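EvpC (PDB 3EAA) is a haemolysin-coregulated protein (Hcp) of the type VI secretion system, secreted by it and probably assembling into hexameric rings that form its tube. Local coordinates at residues Y6-K11 with T82-I87; S108-S113 with E124-A129. All blocks are in the same frame, centred on the assembly; numbering follows the deposited sequence.

Contact 1 (Y6-K11 with T82-I87); sequences YIKLDK and TLELEI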
loop_
_atom_site.group_PDB
_atom_site.type_symbol
_atom_site.label_atom_id
_atom_site.label_comp_id
_atom_site.label_asym_id
_atom_site.label_seq_id
_atom_site.Cartn_x
_atom_site.Cartn_y
_atom_site.Cartn_z
ATOM N N TYR A 6 26.681 13.493 9.936
ATOM C CA TYR A 6 27.940 12.903 9.495
ATOM C C TYR A 6 28.220 11.613 10.240
ATOM O O TYR A 6 27.746 11.418 11.350
ATOM C CB TYR A 6 29.117 13.861 9.710
ATOM C CG TYR A 6 28.886 15.286 9.253
ATOM C CD1 TYR A 6 28.337 16.229 10.110
ATOM C CD2 TYR A 6 29.239 15.696 7.974
ATOM C CE1 TYR A 6 28.131 17.540 9.703
ATOM C CE2 TYR A 6 29.036 17.004 7.557
ATOM C CZ TYR A 6 28.482 17.919 8.428
ATOM O OH TYR A 6 28.278 19.224 8.037
ATOM N N ILE A 7 29.018 10.742 9.638
ATOM C CA ILE A 7 29.326 9.455 10.252
ATOM C C ILE A 7 30.762 9.000 9.975
ATOM O O ILE A 7 31.241 9.084 8.847
ATOM C CB ILE A 7 28.329 8.372 9.800
ATOM C CG1 ILE A 7 28.267 7.242 10.825
ATOM C CG2 ILE A 7 28.679 7.844 8.409
ATOM C CD1 ILE A 7 27.280 6.168 10.470
ATOM N N LYS A 8 31.438 8.511 11.014
ATOM C CA LYS A 8 32.852 8.150 10.921
ATOM C C LYS A 8 33.155 6.669 11.148
ATOM O O LYS A 8 32.636 6.045 12.075
ATOM C CB LYS A 8 33.683 8.975 11.895
ATOM C CG LYS A 8 35.049 8.383 12.163
ATOM C CD LYS A 8 35.888 9.319 13.008
ATOM C CE LYS A 8 37.362 8.941 12.948
ATOM N NZ LYS A 8 38.257 10.089 13.299
ATOM N N LEU A 9 34.016 6.131 10.283
ATOM C CA LEU A 9 34.467 4.743 10.342
ATOM C C LEU A 9 35.979 4.706 10.394
ATOM O O LEU A 9 36.651 5.507 9.743
ATOM C CB LEU A 9 34.033 3.987 9.095
ATOM C CG LEU A 9 32.691 3.270 9.035
ATOM C CD1 LEU A 9 32.275 3.144 7.582
ATOM C CD2 LEU A 9 32.773 1.902 9.688
ATOM N N ASP A 10 36.509 3.756 11.154
ATOM C CA ASP A 10 37.949 3.631 11.337
ATOM C C ASP A 10 38.653 3.220 10.054
ATOM O O ASP A 10 38.411 2.139 9.519
ATOM C CB ASP A 10 38.251 2.643 12.458
ATOM C CG ASP A 10 37.779 3.146 13.801
ATOM O OD1 ASP A 10 38.011 4.344 14.085
ATOM O OD2 ASP A 10 37.176 2.358 14.563
ATOM N N LYS A 11 39.524 4.102 9.574
ATOM C CA LYS A 11 40.267 3.896 8.328
ATOM C C LYS A 11 39.333 3.713 7.128
ATOM O O LYS A 11 39.454 2.746 6.382
ATOM C CB LYS A 11 41.257 2.721 8.441
ATOM C CG LYS A 11 42.621 3.085 9.069
ATOM C CD LYS A 11 43.624 1.914 9.065
ATOM C CE LYS A 11 43.287 0.872 10.129
ATOM N NZ LYS A 11 44.083 -0.386 10.006
ATOM N N THR A 82 34.766 0.971 15.747
ATOM C CA THR A 82 34.035 2.150 16.162
ATOM C C THR A 82 33.371 2.892 15.021
ATOM O O THR A 82 34.012 3.269 14.043
ATOM C CB THR A 82 34.984 3.116 16.872
ATOM O OG1 THR A 82 35.353 2.560 18.137
ATOM C CG2 THR A 82 34.327 4.470 17.073
ATOM N N LEU A 83 32.075 3.114 15.181
ATOM C CA LEU A 83 31.319 3.970 14.291
ATOM C C LEU A 83 30.743 5.131 15.100
ATOM O O LEU A 83 30.055 4.921 16.090
ATOM C CB LEU A 83 30.194 3.179 13.637
ATOM C CG LEU A 83 29.329 4.021 12.714
ATOM C CD1 LEU A 83 30.058 4.225 11.400
ATOM C CD2 LEU A 83 27.981 3.373 12.502
ATOM N N GLU A 84 31.044 6.352 14.675
ATOM C CA GLU A 84 30.542 7.539 15.340
ATOM C C GLU A 84 29.512 8.243 14.483
ATOM O O GLU A 84 29.814 8.707 13.401
ATOM C CB GLU A 84 31.677 8.518 15.630
ATOM C CG GLU A 84 32.628 8.085 16.727
ATOM C CD GLU A 84 33.953 8.836 16.670
ATOM O OE1 GLU A 84 33.954 10.087 16.732
ATOM O OE2 GLU A 84 35.001 8.169 16.562
ATOM N N LEU A 85 28.290 8.339 14.975
ATOM C CA LEU A 85 27.293 9.148 14.293
ATOM C C LEU A 85 27.176 10.529 14.940
ATOM O O LEU A 85 27.289 10.677 16.167
ATOM C CB LEU A 85 25.934 8.447 14.269
ATOM C CG LEU A 85 25.026 8.964 13.152
ATOM C CD1 LEU A 85 24.105 7.872 12.647
ATOM C CD2 LEU A 85 24.242 10.188 13.611
ATOM N N GLU A 86 26.949 11.540 14.109
ATOM C CA GLU A 86 26.960 12.909 14.588
ATOM C C GLU A 86 26.032 13.823 13.787
ATOM O O GLU A 86 26.225 14.030 12.588
ATOM C CB GLU A 86 28.387 13.436 14.547
ATOM C CG GLU A 86 28.692 14.495 15.561
ATOM C CD GLU A 86 30.186 14.651 15.793
ATOM O OE1 GLU A 86 30.862 13.626 16.043
ATOM O OE2 GLU A 86 30.681 15.798 15.731
ATOM N N ILE A 87 25.025 14.368 14.460
ATOM C CA ILE A 87 24.122 15.307 13.834
ATOM C C ILE A 87 24.436 16.697 14.366
ATOM O O ILE A 87 24.492 16.918 15.574
ATOM C CB ILE A 87 22.652 14.947 14.097
ATOM C CG1 ILE A 87 22.433 13.442 14.012
ATOM C CG2 ILE A 87 21.745 15.638 13.094
ATOM C CD1 ILE A 87 22.695 12.712 15.305
#
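Ile7 and Leu83 both set their first branch anti to the backbone N, with CG1 of Ile7 at a chi1 of -156°, and from adjacent strands the two side chains then meet at a slant. The terminal methyl of Ile7 serves both branches of Leu83: its CD1 lies 3.5 Å from Leu83 CD1 and 3.5 Å from Leu83 CD2. It also comes within 4.2 Å of Leu85 CD1. Leu9, two residues further along the strand from Ile7, adds its CG, 3.7 Å from Leu83 CD1, so one leucine methyl is shared by two residues of the partner strand. All four of these aliphatic side chains occupy one face of the sheet and are buried.

The other face carries Tyr6, Lys8, Glu84 and Glu86 and is partly exposed. Here Lys8 and Glu84 run side by side in the same direction, with Lys8 CD 3.8 Å from Glu84 OE2. Their charged ends stop short of contact, since Lys8 NZ is 5.0 Å from that OE2, and any attraction would act at longer range.

Between these faces the strands run antiparallel, their directions 167° apart. Tyr6 with Glu86 and Lys8 with Glu84 form hydrogen-bonded pairs, each with two backbone bonds; the one from Tyr6 N to Glu86 O is 2.7 Å long and almost straight, at 175°. Between them Ile7 and Leu85 form a non-hydrogen-bonded pair, and Ile7 CA makes a CA-H...O contact with Glu84 O (3.3 Å).

Both strands are interior to their sheet: Ile7 bonds through its backbone to Ile25 of strand 25-27, and Leu83 and Leu85 bond to Phe102 and Tyr100 of strand 96-102. Tyr6 stacks its ring on that of His21. Leu57 and Val59 of strand 52-62, in the second sheet, pack against the aliphatic face.

Contact 2 (S108-S113 with E124-A129); sequences SSYQCS and ETIDFA
Ser108 and Ser109 both face Asp127, and the buried Ser108 belongs to the tightly packed part of the contact. Ser108 N donates to Asp127 O at 2.8 Å, while Ser108 OG, lying between its own backbone N and carbonyl carbon (chi1 48°), makes a weak second bond to the same Asp127 O at 2.9 Å. One carbonyl therefore receives two donors from a single residue. In return Asp127 N bonds to Ser109 O at 3.1 Å. Ser108 CB also packs 4.1 Å from CB of the buried Ala129.

Tyr110, Glu124 and Ile126 share the buried face. Tyr110 CD1 touches Ile126 CG1 at 4.2 Å. The Glu124 carboxylate and the tyrosine ring cross at a slant, their planes 80° apart, though the close approach of OE1 to the ring edge is doubtful in this model. The firmer partners of that carboxylate are Lys61, in a salt bridge, and Ser67, by a hydrogen bond, both to OE2.

Ser109, Gln111, Thr125 and Asp127 make up the other, more open face. Gln111 is its exposed residue: the chain bends at chi2 and the amide end leads off from the partner strand, while Gln111 CB stays 3.8 Å from Thr125 O. Gln111 and Thr125 form a hydrogen-bonded pair, in which Thr125 N reaches Gln111 O (3.2 Å) from well above the carbonyl plane, 41° out of it. Asp127 pairs its OD1 with Arg58.

Tyr110, Gln111 and Cys112 continue the antiparallel sheet into a second subunit, whose Trp32 meets the Tyr110 ring. A beta hairpin with a classic beta bulge, offering its outer strand to a neighbouring copy, fits the ring-forming Hcp fold.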
loop_
_atom_site.group_PDB
_atom_site.type_symbol
_atom_site.label_atom_id
_atom_site.label_comp_id
_atom_site.label_asym_id
_atom_site.label_seq_id
_atom_site.Cartn_x
_atom_site.Cartn_y
_atom_site.Cartn_z
ATOM N N SER A 108 26.081 -5.006 7.652
ATOM C CA SER A 108 25.263 -6.206 7.507
ATOM C C SER A 108 24.617 -6.258 6.130
ATOM O O SER A 108 24.243 -7.317 5.638
ATOM C CB SER A 108 24.191 -6.267 8.598
ATOM O OG SER A 108 23.509 -5.027 8.726
ATOM N N SER A 109 24.480 -5.099 5.510
ATOM C CA SER A 109 23.959 -5.037 4.163
ATOM C C SER A 109 24.359 -3.732 3.513
ATOM O O SER A 109 24.511 -2.696 4.163
ATOM C CB SER A 109 22.442 -5.173 4.146
ATOM O OG SER A 109 21.818 -3.903 4.247
ATOM N N TYR A 110 24.555 -3.813 2.214
ATOM C CA TYR A 110 24.819 -2.655 1.419
ATOM C C TYR A 110 23.879 -2.776 0.245
ATOM O O TYR A 110 23.785 -3.837 -0.374
ATOM C CB TYR A 110 26.258 -2.675 0.931
ATOM C CG TYR A 110 26.497 -1.713 -0.203
ATOM C CD1 TYR A 110 27.018 -0.452 0.037
ATOM C CD2 TYR A 110 26.175 -2.051 -1.507
ATOM C CE1 TYR A 110 27.227 0.432 -0.987
ATOM C CE2 TYR A 110 26.373 -1.171 -2.527
ATOM C CZ TYR A 110 26.903 0.069 -2.265
ATOM O OH TYR A 110 27.105 0.964 -3.287
ATOM N N GLN A 111 23.157 -1.705 -0.048
ATOM C CA GLN A 111 22.282 -1.699 -1.212
ATOM C C GLN A 111 22.623 -0.520 -2.086
ATOM O O GLN A 111 23.086 0.513 -1.592
ATOM C CB GLN A 111 20.805 -1.639 -0.808
ATOM C CG GLN A 111 20.255 -2.907 -0.187
ATOM C CD GLN A 111 19.819 -3.922 -1.220
ATOM O OE1 GLN A 111 19.318 -3.565 -2.288
ATOM N NE2 GLN A 111 20.004 -5.202 -0.907
ATOM N N CYS A 112 22.392 -0.685 -3.383
ATOM C CA CYS A 112 22.695 0.359 -4.341
ATOM C C CYS A 112 21.558 0.520 -5.325
ATOM O O CYS A 112 20.828 -0.430 -5.578
ATOM C CB CYS A 112 23.991 0.055 -5.083
ATOM S SG CYS A 112 24.661 1.546 -5.837
ATOM N N SER A 113 21.410 1.719 -5.878
ATOM C CA SER A 113 20.320 1.995 -6.803
ATOM C C SER A 113 20.497 3.360 -7.450
ATOM O O SER A 113 21.034 4.271 -6.832
ATOM C CB SER A 113 18.972 1.940 -6.072
ATOM O OG SER A 113 18.616 3.207 -5.545
ATOM N N GLU A 124 22.725 5.019 -1.948
ATOM C CA GLU A 124 22.909 3.749 -1.271
ATOM C C GLU A 124 22.312 3.762 0.132
ATOM O O GLU A 124 22.217 4.813 0.783
ATOM C CB GLU A 124 24.386 3.332 -1.243
ATOM C CG GLU A 124 25.380 4.441 -0.900
ATOM C CD GLU A 124 26.817 3.927 -0.789
ATOM O OE1 GLU A 124 27.052 2.990 -0.002
ATOM O OE2 GLU A 124 27.717 4.448 -1.488
ATOM N N THR A 125 21.903 2.577 0.577
ATOM C CA THR A 125 21.362 2.389 1.915
ATOM C C THR A 125 22.146 1.320 2.650
ATOM O O THR A 125 22.216 0.181 2.205
ATOM C CB THR A 125 19.902 1.965 1.862
ATOM O OG1 THR A 125 19.179 2.881 1.032
ATOM C CG2 THR A 125 19.301 1.937 3.271
ATOM N N ILE A 126 22.731 1.692 3.781
ATOM C CA ILE A 126 23.602 0.786 4.516
ATOM C C ILE A 126 23.092 0.422 5.912
ATOM O O ILE A 126 22.688 1.285 6.698
ATOM C CB ILE A 126 25.022 1.355 4.675
ATOM C CG1 ILE A 126 25.585 1.802 3.333
ATOM C CG2 ILE A 126 25.930 0.318 5.300
ATOM C CD1 ILE A 126 25.281 3.224 3.012
ATOM N N ASP A 127 23.136 -0.869 6.221
ATOM C CA ASP A 127 22.765 -1.339 7.541
ATOM C C ASP A 127 24.004 -1.718 8.338
ATOM O O ASP A 127 24.806 -2.554 7.919
ATOM C CB ASP A 127 21.778 -2.505 7.451
ATOM C CG ASP A 127 20.356 -2.044 7.143
ATOM O OD1 ASP A 127 20.180 -0.868 6.761
ATOM O OD2 ASP A 127 19.408 -2.847 7.301
ATOM N N PHE A 128 24.146 -1.077 9.490
ATOM C CA PHE A 128 25.290 -1.264 10.356
ATOM C C PHE A 128 24.923 -2.059 11.598
ATOM O O PHE A 128 24.222 -1.559 12.482
ATOM C CB PHE A 128 25.828 0.089 10.779
ATOM C CG PHE A 128 26.580 0.802 9.706
ATOM C CD1 PHE A 128 26.035 1.900 9.087
ATOM C CD2 PHE A 128 27.843 0.388 9.333
ATOM C CE1 PHE A 128 26.731 2.572 8.109
ATOM C CE2 PHE A 128 28.543 1.057 8.364
ATOM C CZ PHE A 128 27.988 2.152 7.746
ATOM N N ALA A 129 25.386 -3.304 11.657
ATOM C CA ALA A 129 25.246 -4.109 12.867
ATOM C C ALA A 129 26.368 -3.777 13.863
ATOM O O ALA A 129 27.455 -3.367 13.459
ATOM C CB ALA A 129 25.244 -5.577 12.520
#

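Contact 1 joins two interior strands of one antiparallel sheet, far apart in sequence, whereas contact 2 is a local hairpin in the other sheet, with its outer strand at a subunit boundary. Their centres are about 15 Å apart, and they meet through the interior, where Leu83 CD2 lies 4.0 Å from Phe128 CG. Contact 1 lies nearer the centre of the chain and divides into an aliphatic face and a partly exposed face of Tyr6 and charged side chains. Contact 2 is more buried, and its acidic groups are paired with Lys61 and Arg58 of strand 52-62. That strand belongs to both settings: it packs on 6-11 and 82-87 and bonds directly to 124-129.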